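Long-range contacts in spermidine synthase (Corynebacterium glutamicum ATCC 13032, PDB 3GJY), which probably makes spermidine by transferring an aminopropyl group from decarboxylated S-adenosylmethionine to putrescine, as in other spermidine synthases: residues Asp147-Ala152 with Pro174-Thr179; Ile163-Phe168 with Gly194-Asn199; Thr178-Phe183 with Ala288-Val293; Phe182-His187 with Met217-His222; Glu212-Met217 with Ser284-Arg289. All blocks are in the same frame, centred on the assembly; numbering follows the deposited sequence.

In the fold
All five contacts belong to the domain with the AdoMet-dependent methyltransferase fold. Contact 2 pairs two parallel strands, 160-165 and 194-202, in the middle of its mixed sheet. The other four lie among the helices and loops on one side of that sheet. Contacts 3 and 4 share helix 180-189, and contacts 4 and 5 share helix 207-219. Centres of neighbouring contacts lie about 9 to 11 Å apart, as for 1 and 3 or 3 and 5; contacts 1 and 5 are about 17 Å apart. Contacts 1 and 2 cross along the chain. The C-terminal tail returns for contacts 3 and 5, so residues far apart in sequence pack together on the same side of the sheet.

Contact 1: Asp147-Ala152 with Pro174-Thr179; sequences DARMVA and PQNFTT
Arg-149 meets the loop at Asn-176 through one polar bond. Its NH1 donates to the backbone O of Asn-176 at 2.8 Å, with an N-H...O angle of 158°. The oxygen lies in the guanidinium plane, and the N-H comes in on a carbonyl lone pair. CG of Arg-149 is anti to the backbone N (chi1 171°), beside Asn-176 ND2. The bend at chi2 then sets Arg-149 CD 3.5 Å from Asn-176 O. The other guanidinium nitrogens are taken up elsewhere: NH2 forms a salt bridge with Asp-291 and NE one with Glu-153. Thr-179 OG1 lies 3.6 Å from Arg-149 NH1 but is bonded to Asp-291.

The contact joins two loop-to-helix passages of the AdoMet-dependent methyltransferase fold. Helix 148-153 follows strand 141-145, and the loop with Pro-174 to Thr-179 links strand 160-165 to helix 180-189.

The apolar part centres on the Phe-177 ring. Ala-148 CB sits at the ring edge, 3.8 Å from Phe-177 CE1. Arg-149 N approaches CE1 obliquely, as packing alone: it donates to OD1 of Asp-147, the N-cap of helix 148-153. The ring also packs edge-to-face with Phe-182. Asn-176 ND2 lies 3.9 Å from Arg-149 CG. The amide and guanidinium planes are turned 36° apart.

Contact 2: Ile163-Phe168 with Gly194-Asn199; sequences IIRDVF and GLYVAN
Arg-165 and Ala-198 are paired on adjacent parallel strands, 160-165 and 194-202, central in the AdoMet-dependent methyltransferase sheet. Helix 180-189 connects them as a beta-alpha-beta crossover. Backbone bonds run from Ile-163 N to Leu-195 O, Val-197 N to Ile-163 O, Arg-165 N to Val-197 O and Asn-199 N to Arg-165 O.

The Arg-165 side chain starts on the face shared with Ile-163 and Tyr-196. Its CB touches Ala-198 CB at 3.9 Å. CD passes Tyr-196 OH at 3.7 Å. The chain then bends at chi3 (69°), which places NE by a water; NE donates to this water, which also joins Val-167 N and Asn-199 O. Ala-198 CB lies over one face of the guanidinium, 3.8 Å from Arg-165 CZ. Arg-165 NH2 donates to Asn-199 O at 3.0 Å. That oxygen is near the guanidinium plane, and the donor sits above the carbonyl plane. NH1 makes a salt bridge to Glu-212.

Beyond the strand pairing, Asp-166 OD2 bonds Tyr-70 and Asn-199 OD1 bonds Asn-239. Asn-199 ND2 donates to Asp-166 OD1 at 2.9 Å, almost straight at 173°, from above the carboxylate plane.

Contact 3: Thr178-Phe183 with Ala288-Val293; sequences TTVEFF and ARHDGV
The His-290 ring has Val-180 CG2 over one face, a CH-pi contact 4.1 Å from CG2 to the ring centroid. At its edge, His-290 ND1 donates to Glu-181 OE2 at 2.8 Å, nearly straight (174°) and in the ring plane. The oxygen is met on its syn side, 26° out of the carboxylate plane. Glu-181 OE1 accepts from Asp-291 N at 2.8 Å, from above that plane. The Arg-289 chain is extended from CG to NE (chi3 174°), and Arg-289 NH1 donates in the guanidinium plane to Thr-178 OG1 at 3.1 Å. The Phe-183 ring has Thr-179 O over one face, toward the rim.

Glu-181 OE1 and Asp-291 OD1 are only 3.7 Å apart. The salt bridge from Asp-291 to Arg-149 probably eases this repulsion. Thr-179 OG1 donates to Asp-291 OD1 at 2.8 Å and accepts from Phe-182 N. Val-180 N donates to Arg-289 O at 2.8 Å. This is a threonine N-cap on helix 180-189, with the C-terminal tail bound across the first turn.

Contact 4: Phe182-His187 with Met217-His222; sequences FFEHCH and MEVFEH
Val-219 packs against helix 180-189 with both methyl groups. Its CG1 is anti to the backbone N (chi1 176°). That methyl meets His-187 CB at 3.5 Å and the backbone O of Phe-183 at 3.6 Å. The other methyl, CG2, touches Phe-183 CB at 3.9 Å. The Glu-184 chain starts away from the valine, bends at chi2 (-78°) and brings CD to 3.8 Å from Val-219 CG2. The valine therefore fits among Phe-183, Glu-184 and His-187, one turn of the helix. The backbone O of Val-219 lies 3.5 Å from His-187 CD2, oblique to the imidazole.

These residues bring together two successive helices on one side of the AdoMet-dependent methyltransferase sheet. Helix 180-189 leads to strand 194-202. Helix 207-219 leads on to strand 222-227.

Phe-220 comes next and lies deeper. Its CE1 is 3.7 Å from His-187 CD2, at the edge of the imidazole. The two side chains lie alongside each other and point opposite ways. Their ring planes are 59° apart, so the pair is neither a stack nor edge-to-face. Phe-220 CE2 reaches Phe-183 CB at 4.4 Å. Phe-220 CZ packs on Tyr-196 of the sheet. Asp-246 ties the two segments from outside: its OD2 bonds His-187 NE2, and its OD1 accepts from the backbone N of Glu-221.

Contact 5: Glu212-Met217 with Ser284-Arg289; sequences ELAGMM and SGAQAR
Ala-214 points its CB from helix 207-219 toward the extended chain of Ala-286 to Ala-288. The methyl lies 3.4 Å from the backbone O of Ala-286 and 3.6 Å from the backbone N of Ala-288. Ala-286 points back, and the Ala-214 and Ala-286 CB atoms meet at 4.1 Å.

Ala-288 is turned differently. Its CA-CB bond points to the side, and CB rests against the backbone of Gly-215, 3.6 Å from Gly-215 CA. The CA atoms of Gly-215 and Ala-288 are 4.4 Å apart.

Gln-287, between the two alanines, points away from the helix. A bend at chi2 (-52°) sets its CD, and Gln-287 NE2 then donates to Gly-285 O at 2.9 Å, from above the carbonyl plane. The backbone O of Gln-287 is bonded to Ser-211, one turn earlier on the helix. Alanines and a glycine make the close approach. Here the C-terminal tail, without regular structure, packs on helix 207-219, which flanks the sheet of the AdoMet-dependent methyltransferase fold.

Contact 1: Asp147-Ala152 with Pro174-Thr179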
# COMPACT_ATOMS: atom_id res chain seq x y z
N ASP A 147 3.61 -4.89 -15.42
CA ASP A 147 4.66 -4.47 -14.50
C ASP A 147 4.31 -3.09 -13.95
O ASP A 147 4.12 -2.13 -14.68
CB ASP A 147 6.05 -4.46 -15.15
CG ASP A 147 7.04 -3.55 -14.41
OD1 ASP A 147 7.10 -3.53 -13.15
OD2 ASP A 147 7.77 -2.83 -15.12
N ALA A 148 4.18 -3.03 -12.63
CA ALA A 148 3.78 -1.79 -11.98
C ALA A 148 4.72 -0.61 -12.20
O ALA A 148 4.26 0.56 -12.22
CB ALA A 148 3.54 -2.03 -10.49
N ARG A 149 6.03 -0.85 -12.27
CA ARG A 149 6.95 0.26 -12.52
C ARG A 149 6.70 0.83 -13.91
O ARG A 149 6.64 2.06 -14.08
CB ARG A 149 8.41 -0.21 -12.43
CG ARG A 149 9.40 0.84 -12.89
CD ARG A 149 9.43 2.19 -12.09
NE ARG A 149 10.22 3.16 -12.85
CZ ARG A 149 11.35 3.75 -12.47
NH1 ARG A 149 11.88 3.53 -11.27
NH2 ARG A 149 11.97 4.55 -13.34
N MSE A 150 6.49 -0.04 -14.89
CA MSE A 150 6.22 0.45 -16.24
C MSE A 150 4.89 1.19 -16.30
O MSE A 150 4.79 2.22 -16.97
CB MSE A 150 6.32 -0.65 -17.29
CG MSE A 150 7.71 -1.19 -17.40
SE MSE A 150 8.92 0.19 -18.08
CE MSE A 150 8.26 0.19 -19.91
N VAL A 151 3.89 0.71 -15.59
CA VAL A 151 2.60 1.41 -15.59
C VAL A 151 2.80 2.82 -14.98
O VAL A 151 2.27 3.80 -15.53
CB VAL A 151 1.53 0.59 -14.83
CG1 VAL A 151 0.26 1.43 -14.62
CG2 VAL A 151 1.19 -0.65 -15.64
N ALA A 152 3.56 2.92 -13.89
CA ALA A 152 3.80 4.24 -13.28
C ALA A 152 4.50 5.17 -14.26
O ALA A 152 4.15 6.35 -14.36
CB ALA A 152 4.59 4.10 -11.96
N PRO A 174 11.71 -3.93 -4.21
CA PRO A 174 12.70 -3.73 -5.30
C PRO A 174 13.10 -2.29 -5.48
O PRO A 174 12.28 -1.36 -5.30
CB PRO A 174 11.99 -4.21 -6.55
CG PRO A 174 10.94 -5.16 -6.05
CD PRO A 174 10.52 -4.65 -4.70
N GLN A 175 14.36 -2.09 -5.84
CA GLN A 175 14.96 -0.77 -5.82
C GLN A 175 14.22 0.20 -6.72
O GLN A 175 14.06 1.39 -6.36
CB GLN A 175 16.44 -0.89 -6.22
CG GLN A 175 17.25 0.35 -5.89
CD GLN A 175 17.32 1.29 -7.04
OE1 GLN A 175 16.67 1.05 -8.06
NE2 GLN A 175 18.07 2.38 -6.90
N ASN A 176 13.68 -0.29 -7.84
CA ASN A 176 13.01 0.60 -8.78
C ASN A 176 11.67 1.15 -8.35
O ASN A 176 11.11 2.01 -9.02
CB ASN A 176 12.97 0.05 -10.22
CG ASN A 176 12.18 -1.20 -10.36
OD1 ASN A 176 11.72 -1.80 -9.39
ND2 ASN A 176 12.07 -1.66 -11.62
N PHE A 177 11.19 0.70 -7.19
CA PHE A 177 10.02 1.28 -6.56
C PHE A 177 10.38 2.25 -5.45
O PHE A 177 9.49 2.71 -4.73
CB PHE A 177 9.14 0.16 -5.99
CG PHE A 177 8.45 -0.63 -7.04
CD1 PHE A 177 7.41 -0.10 -7.76
CD2 PHE A 177 8.89 -1.93 -7.34
CE1 PHE A 177 6.76 -0.86 -8.75
CE2 PHE A 177 8.25 -2.68 -8.34
CZ PHE A 177 7.19 -2.14 -9.03
N THR A 178 11.67 2.57 -5.30
CA THR A 178 12.10 3.39 -4.16
C THR A 178 12.86 4.65 -4.53
O THR A 178 13.40 5.33 -3.64
CB THR A 178 12.97 2.57 -3.17
OG1 THR A 178 14.25 2.34 -3.76
CG2 THR A 178 12.29 1.24 -2.85
N THR A 179 12.91 4.96 -5.82
CA THR A 179 13.78 6.02 -6.30
C THR A 179 13.02 7.31 -6.54
O THR A 179 11.78 7.33 -6.73
CB THR A 179 14.43 5.65 -7.64
OG1 THR A 179 13.39 5.40 -8.60
CG2 THR A 179 15.28 4.42 -7.50

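Contact 2: Ile163-Phe168 with Gly194-Asn199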
# COMPACT_ATOMS: atom_id res chain seq x y z
N ILE A 163 -2.46 6.81 -4.89
CA ILE A 163 -1.66 5.64 -5.27
C ILE A 163 -1.27 4.91 -3.98
O ILE A 163 -0.73 5.53 -3.08
CB ILE A 163 -0.37 6.07 -6.02
CG1 ILE A 163 -0.72 6.71 -7.38
CG2 ILE A 163 0.63 4.91 -6.22
CD1 ILE A 163 0.43 7.55 -7.95
N ILE A 164 -1.54 3.60 -3.93
CA ILE A 164 -1.13 2.73 -2.84
C ILE A 164 -0.11 1.75 -3.41
O ILE A 164 -0.42 1.00 -4.33
CB ILE A 164 -2.34 1.96 -2.23
CG1 ILE A 164 -3.40 2.98 -1.73
CG2 ILE A 164 -1.85 1.04 -1.10
CD1 ILE A 164 -4.64 2.42 -1.16
N ARG A 165 1.11 1.78 -2.88
CA ARG A 165 2.16 0.85 -3.30
C ARG A 165 2.25 -0.27 -2.27
O ARG A 165 2.54 -0.03 -1.08
CB ARG A 165 3.54 1.51 -3.39
CG ARG A 165 4.52 0.65 -4.14
CD ARG A 165 5.97 1.01 -3.81
NE ARG A 165 6.30 0.66 -2.45
CZ ARG A 165 7.34 1.18 -1.79
NH1 ARG A 165 8.12 2.08 -2.37
NH2 ARG A 165 7.57 0.82 -0.54
N ASP A 166 2.03 -1.50 -2.72
CA ASP A 166 2.13 -2.67 -1.84
C ASP A 166 2.63 -3.82 -2.68
O ASP A 166 1.90 -4.74 -3.02
CB ASP A 166 0.79 -2.99 -1.17
CG ASP A 166 0.90 -4.08 -0.11
OD1 ASP A 166 1.99 -4.28 0.39
OD2 ASP A 166 -0.14 -4.74 0.19
N VAL A 167 3.90 -3.71 -3.04
CA VAL A 167 4.55 -4.69 -3.91
C VAL A 167 5.27 -5.75 -3.06
O VAL A 167 5.95 -5.41 -2.06
CB VAL A 167 5.48 -3.99 -4.98
CG1 VAL A 167 4.69 -3.03 -5.82
CG2 VAL A 167 6.63 -3.27 -4.38
N PHE A 168 5.15 -7.01 -3.47
CA PHE A 168 5.96 -8.11 -2.85
C PHE A 168 5.97 -7.97 -1.33
O PHE A 168 7.05 -7.92 -0.69
CB PHE A 168 7.38 -8.10 -3.41
CG PHE A 168 7.42 -8.11 -4.90
CD1 PHE A 168 7.04 -9.25 -5.60
CD2 PHE A 168 7.82 -6.98 -5.60
CE1 PHE A 168 7.08 -9.28 -6.99
CE2 PHE A 168 7.86 -6.98 -7.00
CZ PHE A 168 7.49 -8.15 -7.70
N GLY A 194 -2.98 15.16 -4.46
CA GLY A 194 -3.38 13.77 -4.20
C GLY A 194 -2.42 13.06 -3.25
O GLY A 194 -1.42 13.62 -2.82
N LEU A 195 -2.73 11.81 -2.95
CA LEU A 195 -2.02 11.06 -1.92
C LEU A 195 -1.24 9.89 -2.49
O LEU A 195 -1.80 9.09 -3.22
CB LEU A 195 -3.00 10.56 -0.86
CG LEU A 195 -2.47 9.64 0.24
CD1 LEU A 195 -1.55 10.46 1.13
CD2 LEU A 195 -3.67 9.08 1.06
N TYR A 196 0.02 9.79 -2.09
CA TYR A 196 0.83 8.59 -2.26
C TYR A 196 0.98 7.90 -0.90
O TYR A 196 1.38 8.52 0.07
CB TYR A 196 2.20 8.97 -2.86
CG TYR A 196 3.19 7.83 -2.89
CD1 TYR A 196 3.33 7.01 -4.01
CD2 TYR A 196 3.98 7.56 -1.77
CE1 TYR A 196 4.23 5.97 -4.04
CE2 TYR A 196 4.90 6.50 -1.77
CZ TYR A 196 5.02 5.70 -2.93
OH TYR A 196 5.90 4.65 -2.99
N VAL A 197 0.71 6.60 -0.86
CA VAL A 197 0.81 5.78 0.37
C VAL A 197 1.56 4.51 0.03
O VAL A 197 1.16 3.83 -0.93
CB VAL A 197 -0.58 5.30 0.88
CG1 VAL A 197 -0.43 4.42 2.12
CG2 VAL A 197 -1.49 6.45 1.16
N ALA A 198 2.57 4.15 0.80
CA ALA A 198 3.32 2.92 0.54
C ALA A 198 3.48 2.07 1.77
O ALA A 198 3.81 2.56 2.86
CB ALA A 198 4.71 3.23 -0.06
N ASN A 199 3.33 0.76 1.57
CA ASN A 199 3.77 -0.20 2.57
C ASN A 199 5.27 -0.45 2.40
O ASN A 199 5.74 -0.75 1.31
CB ASN A 199 3.01 -1.50 2.39
CG ASN A 199 3.37 -2.55 3.40
OD1 ASN A 199 3.79 -2.23 4.52
ND2 ASN A 199 3.19 -3.81 3.03
O HOH W 1 5.47 -1.84 -1.31

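Contact 3: Thr178-Phe183 with Ala288-Val293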
# COMPACT_ATOMS: atom_id res chain seq x y z
N THR A 178 11.67 2.57 -5.30
CA THR A 178 12.10 3.39 -4.16
C THR A 178 12.86 4.65 -4.53
O THR A 178 13.40 5.33 -3.64
CB THR A 178 12.97 2.57 -3.17
OG1 THR A 178 14.25 2.34 -3.76
CG2 THR A 178 12.29 1.24 -2.85
N THR A 179 12.91 4.96 -5.82
CA THR A 179 13.78 6.02 -6.30
C THR A 179 13.02 7.31 -6.54
O THR A 179 11.78 7.33 -6.73
CB THR A 179 14.43 5.65 -7.64
OG1 THR A 179 13.39 5.40 -8.60
CG2 THR A 179 15.28 4.42 -7.50
N VAL A 180 13.79 8.39 -6.59
CA VAL A 180 13.24 9.71 -6.92
C VAL A 180 12.49 9.66 -8.25
O VAL A 180 11.40 10.22 -8.38
CB VAL A 180 14.37 10.73 -6.96
CG1 VAL A 180 13.90 12.05 -7.64
CG2 VAL A 180 14.93 10.98 -5.52
N GLU A 181 13.04 8.93 -9.22
CA GLU A 181 12.39 8.86 -10.53
C GLU A 181 11.02 8.19 -10.43
O GLU A 181 10.05 8.66 -11.03
CB GLU A 181 13.27 8.11 -11.54
CG GLU A 181 14.54 8.89 -11.97
CD GLU A 181 15.65 8.82 -10.94
OE1 GLU A 181 15.61 7.97 -10.01
OE2 GLU A 181 16.60 9.64 -11.07
N PHE A 182 10.92 7.12 -9.63
CA PHE A 182 9.62 6.49 -9.41
C PHE A 182 8.65 7.45 -8.75
O PHE A 182 7.52 7.58 -9.22
CB PHE A 182 9.78 5.23 -8.56
CG PHE A 182 8.47 4.63 -8.12
CD1 PHE A 182 7.61 4.01 -9.05
CD2 PHE A 182 8.08 4.69 -6.78
CE1 PHE A 182 6.39 3.46 -8.61
CE2 PHE A 182 6.89 4.13 -6.37
CZ PHE A 182 6.04 3.54 -7.27
N PHE A 183 9.10 8.16 -7.72
CA PHE A 183 8.23 9.10 -7.02
C PHE A 183 7.79 10.24 -7.94
O PHE A 183 6.64 10.68 -7.87
CB PHE A 183 8.88 9.66 -5.75
CG PHE A 183 9.26 8.59 -4.76
CD1 PHE A 183 8.37 7.55 -4.46
CD2 PHE A 183 10.52 8.60 -4.15
CE1 PHE A 183 8.76 6.53 -3.56
CE2 PHE A 183 10.90 7.61 -3.25
CZ PHE A 183 10.03 6.58 -2.97
N ALA A 288 18.63 10.03 -0.72
CA ALA A 288 17.65 9.55 -1.69
C ALA A 288 18.30 8.59 -2.66
O ALA A 288 19.50 8.69 -2.96
CB ALA A 288 17.03 10.72 -2.45
N ARG A 289 17.48 7.67 -3.15
CA ARG A 289 17.92 6.72 -4.19
C ARG A 289 17.49 7.17 -5.57
O ARG A 289 16.44 7.81 -5.73
CB ARG A 289 17.34 5.34 -3.96
CG ARG A 289 17.71 4.75 -2.59
CD ARG A 289 17.02 3.44 -2.42
NE ARG A 289 17.42 2.75 -1.20
CZ ARG A 289 16.85 1.64 -0.77
NH1 ARG A 289 15.84 1.08 -1.44
NH2 ARG A 289 17.29 1.07 0.36
N HIS A 290 18.30 6.81 -6.56
CA HIS A 290 18.02 7.08 -7.96
C HIS A 290 18.09 5.79 -8.76
O HIS A 290 18.78 4.83 -8.37
CB HIS A 290 18.99 8.12 -8.52
CG HIS A 290 18.68 9.49 -8.04
ND1 HIS A 290 17.86 10.35 -8.73
CD2 HIS A 290 19.02 10.13 -6.88
CE1 HIS A 290 17.75 11.48 -8.05
NE2 HIS A 290 18.43 11.36 -6.93
N ASP A 291 17.36 5.76 -9.87
CA ASP A 291 17.45 4.63 -10.80
C ASP A 291 18.91 4.39 -11.16
O ASP A 291 19.67 5.33 -11.36
CB ASP A 291 16.70 4.93 -12.09
CG ASP A 291 15.18 4.93 -11.92
OD1 ASP A 291 14.65 4.47 -10.89
OD2 ASP A 291 14.54 5.38 -12.87
N GLY A 292 19.26 3.11 -11.22
CA GLY A 292 20.56 2.70 -11.71
C GLY A 292 20.79 3.02 -13.17
O GLY A 292 19.84 3.20 -13.96
N VAL A 293 22.06 3.11 -13.54
CA VAL A 293 22.45 3.26 -14.94
C VAL A 293 21.93 2.07 -15.75
O VAL A 293 21.72 0.97 -15.20
CB VAL A 293 24.01 3.42 -15.09
CG1 VAL A 293 24.74 2.09 -14.86
CG2 VAL A 293 24.40 4.03 -16.43
O HOH W 2 14.68 7.57 -2.48
O HOH W 3 18.50 8.17 -12.78

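Contact 4: Phe182-His187 with Met217-His222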
# COMPACT_ATOMS: atom_id res chain seq x y z
N PHE A 182 10.92 7.12 -9.63
CA PHE A 182 9.62 6.49 -9.41
C PHE A 182 8.65 7.45 -8.75
O PHE A 182 7.52 7.58 -9.22
CB PHE A 182 9.78 5.23 -8.56
CG PHE A 182 8.47 4.63 -8.12
CD1 PHE A 182 7.61 4.01 -9.05
CD2 PHE A 182 8.08 4.69 -6.78
CE1 PHE A 182 6.39 3.46 -8.61
CE2 PHE A 182 6.89 4.13 -6.37
CZ PHE A 182 6.04 3.54 -7.27
N PHE A 183 9.10 8.16 -7.72
CA PHE A 183 8.23 9.10 -7.02
C PHE A 183 7.79 10.24 -7.94
O PHE A 183 6.64 10.68 -7.87
CB PHE A 183 8.88 9.66 -5.75
CG PHE A 183 9.26 8.59 -4.76
CD1 PHE A 183 8.37 7.55 -4.46
CD2 PHE A 183 10.52 8.60 -4.15
CE1 PHE A 183 8.76 6.53 -3.56
CE2 PHE A 183 10.90 7.61 -3.25
CZ PHE A 183 10.03 6.58 -2.97
N GLU A 184 8.68 10.66 -8.86
CA GLU A 184 8.32 11.71 -9.81
C GLU A 184 7.22 11.25 -10.77
O GLU A 184 6.32 12.04 -11.11
CB GLU A 184 9.53 12.19 -10.66
CG GLU A 184 10.57 13.02 -9.86
CD GLU A 184 10.18 14.51 -9.61
OE1 GLU A 184 9.00 14.91 -9.76
OE2 GLU A 184 11.10 15.27 -9.21
N HIS A 185 7.28 9.98 -11.20
CA HIS A 185 6.20 9.45 -12.03
C HIS A 185 4.87 9.44 -11.26
O HIS A 185 3.83 9.83 -11.81
CB HIS A 185 6.54 8.06 -12.54
CG HIS A 185 7.59 8.07 -13.60
ND1 HIS A 185 8.76 7.35 -13.55
CD2 HIS A 185 7.64 8.80 -14.74
CE1 HIS A 185 9.46 7.58 -14.67
NE2 HIS A 185 8.79 8.45 -15.39
N CYS A 186 4.92 9.00 -10.01
CA CYS A 186 3.73 9.01 -9.15
C CYS A 186 3.18 10.40 -8.96
O CYS A 186 1.97 10.61 -9.08
CB CYS A 186 4.03 8.35 -7.79
SG CYS A 186 4.32 6.59 -7.90
N HIS A 187 4.07 11.37 -8.74
CA HIS A 187 3.62 12.75 -8.57
C HIS A 187 2.92 13.31 -9.81
O HIS A 187 1.86 13.92 -9.73
CB HIS A 187 4.80 13.63 -8.13
CG HIS A 187 4.40 15.02 -7.78
ND1 HIS A 187 4.21 16.01 -8.71
CD2 HIS A 187 4.10 15.56 -6.58
CE1 HIS A 187 3.81 17.11 -8.10
NE2 HIS A 187 3.74 16.87 -6.81
N MSE A 217 10.73 13.20 -0.12
CA MSE A 217 10.81 14.62 0.27
C MSE A 217 11.33 15.54 -0.83
O MSE A 217 11.12 16.76 -0.77
CB MSE A 217 11.62 14.78 1.57
CG MSE A 217 10.85 14.30 2.78
SE MSE A 217 11.88 14.53 4.40
CE MSE A 217 12.56 12.85 4.51
N GLU A 218 12.01 14.98 -1.83
CA GLU A 218 12.42 15.78 -3.00
C GLU A 218 11.26 16.04 -3.96
O GLU A 218 11.34 16.90 -4.84
CB GLU A 218 13.49 15.04 -3.81
CG GLU A 218 14.82 14.91 -3.21
CD GLU A 218 15.83 14.45 -4.26
OE1 GLU A 218 15.66 14.70 -5.49
OE2 GLU A 218 16.79 13.82 -3.84
N VAL A 219 10.21 15.22 -3.86
CA VAL A 219 9.14 15.20 -4.84
C VAL A 219 7.82 15.79 -4.30
O VAL A 219 7.12 16.53 -5.03
CB VAL A 219 8.93 13.76 -5.32
CG1 VAL A 219 7.76 13.67 -6.27
CG2 VAL A 219 10.19 13.28 -6.02
N PHE A 220 7.46 15.41 -3.07
CA PHE A 220 6.22 15.86 -2.40
C PHE A 220 6.57 16.94 -1.40
O PHE A 220 7.56 16.83 -0.69
CB PHE A 220 5.56 14.68 -1.67
CG PHE A 220 5.07 13.59 -2.61
CD1 PHE A 220 3.91 13.75 -3.33
CD2 PHE A 220 5.86 12.46 -2.86
CE1 PHE A 220 3.46 12.77 -4.22
CE2 PHE A 220 5.42 11.45 -3.74
CZ PHE A 220 4.23 11.63 -4.46
N GLU A 221 5.68 17.92 -1.25
CA GLU A 221 5.92 18.98 -0.25
C GLU A 221 5.78 18.48 1.18
O GLU A 221 6.38 19.01 2.10
CB GLU A 221 4.93 20.14 -0.46
CG GLU A 221 5.14 20.96 -1.75
CD GLU A 221 4.05 22.03 -1.91
OE1 GLU A 221 3.80 22.78 -0.93
OE2 GLU A 221 3.43 22.11 -3.00
N HIS A 222 4.98 17.43 1.39
CA HIS A 222 4.66 16.98 2.76
C HIS A 222 4.74 15.47 2.86
O HIS A 222 4.50 14.76 1.89
CB HIS A 222 3.27 17.48 3.20
CG HIS A 222 3.12 18.96 3.10
ND1 HIS A 222 3.80 19.81 3.94
CD2 HIS A 222 2.46 19.73 2.20
CE1 HIS A 222 3.54 21.06 3.58
NE2 HIS A 222 2.73 21.04 2.53

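Contact 5: Glu212-Met217 with Ser284-Arg289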
# COMPACT_ATOMS: atom_id res chain seq x y z
N GLU A 212 13.78 5.88 1.38
CA GLU A 212 12.53 6.10 0.61
C GLU A 212 11.99 7.47 0.97
O GLU A 212 11.59 8.24 0.08
CB GLU A 212 11.47 5.03 0.92
CG GLU A 212 11.84 3.67 0.40
CD GLU A 212 10.64 2.87 0.01
OE1 GLU A 212 9.85 3.46 -0.74
OE2 GLU A 212 10.56 1.68 0.36
N LEU A 213 11.91 7.75 2.27
CA LEU A 213 11.45 9.06 2.71
C LEU A 213 12.28 10.23 2.14
O LEU A 213 11.72 11.26 1.74
CB LEU A 213 11.38 9.18 4.25
CG LEU A 213 10.25 8.31 4.82
CD1 LEU A 213 10.53 8.03 6.31
CD2 LEU A 213 8.91 9.01 4.65
N ALA A 214 13.62 10.09 2.16
CA ALA A 214 14.48 11.11 1.56
C ALA A 214 14.10 11.40 0.09
O ALA A 214 13.98 12.55 -0.33
CB ALA A 214 15.98 10.72 1.69
N GLY A 215 13.79 10.35 -0.68
CA GLY A 215 13.42 10.55 -2.08
C GLY A 215 12.04 11.19 -2.19
O GLY A 215 11.84 12.08 -2.99
N MSE A 216 11.12 10.72 -1.35
CA MSE A 216 9.77 11.30 -1.33
C MSE A 216 9.81 12.80 -1.01
O MSE A 216 9.04 13.59 -1.58
CB MSE A 216 8.87 10.57 -0.32
CG MSE A 216 8.60 9.12 -0.80
SE MSE A 216 7.91 8.03 0.65
CE MSE A 216 6.22 8.97 0.81
N MSE A 217 10.73 13.20 -0.12
CA MSE A 217 10.81 14.62 0.27
C MSE A 217 11.33 15.54 -0.83
O MSE A 217 11.12 16.76 -0.77
CB MSE A 217 11.62 14.78 1.57
CG MSE A 217 10.85 14.30 2.78
SE MSE A 217 11.88 14.53 4.40
CE MSE A 217 12.56 12.85 4.51
N SER A 284 16.38 12.54 8.48
CA SER A 284 17.46 13.51 8.29
C SER A 284 18.77 12.77 8.02
O SER A 284 19.07 11.73 8.64
CB SER A 284 17.60 14.40 9.52
OG SER A 284 18.51 15.46 9.28
N GLY A 285 19.53 13.29 7.07
CA GLY A 285 20.81 12.67 6.75
C GLY A 285 20.75 11.49 5.78
O GLY A 285 21.78 11.10 5.21
N ALA A 286 19.56 10.92 5.56
CA ALA A 286 19.44 9.80 4.65
C ALA A 286 19.56 10.29 3.21
O ALA A 286 19.14 11.41 2.88
CB ALA A 286 18.08 9.07 4.83
N GLN A 287 20.15 9.44 2.36
CA GLN A 287 20.33 9.80 0.96
C GLN A 287 19.22 9.19 0.12
O GLN A 287 18.93 7.99 0.23
CB GLN A 287 21.68 9.28 0.49
CG GLN A 287 22.88 9.84 1.29
CD GLN A 287 22.88 11.36 1.39
OE1 GLN A 287 23.10 12.04 0.38
NE2 GLN A 287 22.66 11.89 2.59
N ALA A 288 18.63 10.03 -0.72
CA ALA A 288 17.65 9.55 -1.69
C ALA A 288 18.30 8.59 -2.66
O ALA A 288 19.50 8.69 -2.96
CB ALA A 288 17.03 10.72 -2.45
N ARG A 289 17.48 7.67 -3.15
CA ARG A 289 17.92 6.72 -4.19
C ARG A 289 17.49 7.17 -5.57
O ARG A 289 16.44 7.81 -5.73
CB ARG A 289 17.34 5.34 -3.96
CG ARG A 289 17.71 4.75 -2.59
CD ARG A 289 17.02 3.44 -2.42
NE ARG A 289 17.42 2.75 -1.20
CZ ARG A 289 16.85 1.64 -0.77
NH1 ARG A 289 15.84 1.08 -1.44
NH2 ARG A 289 17.29 1.07 0.36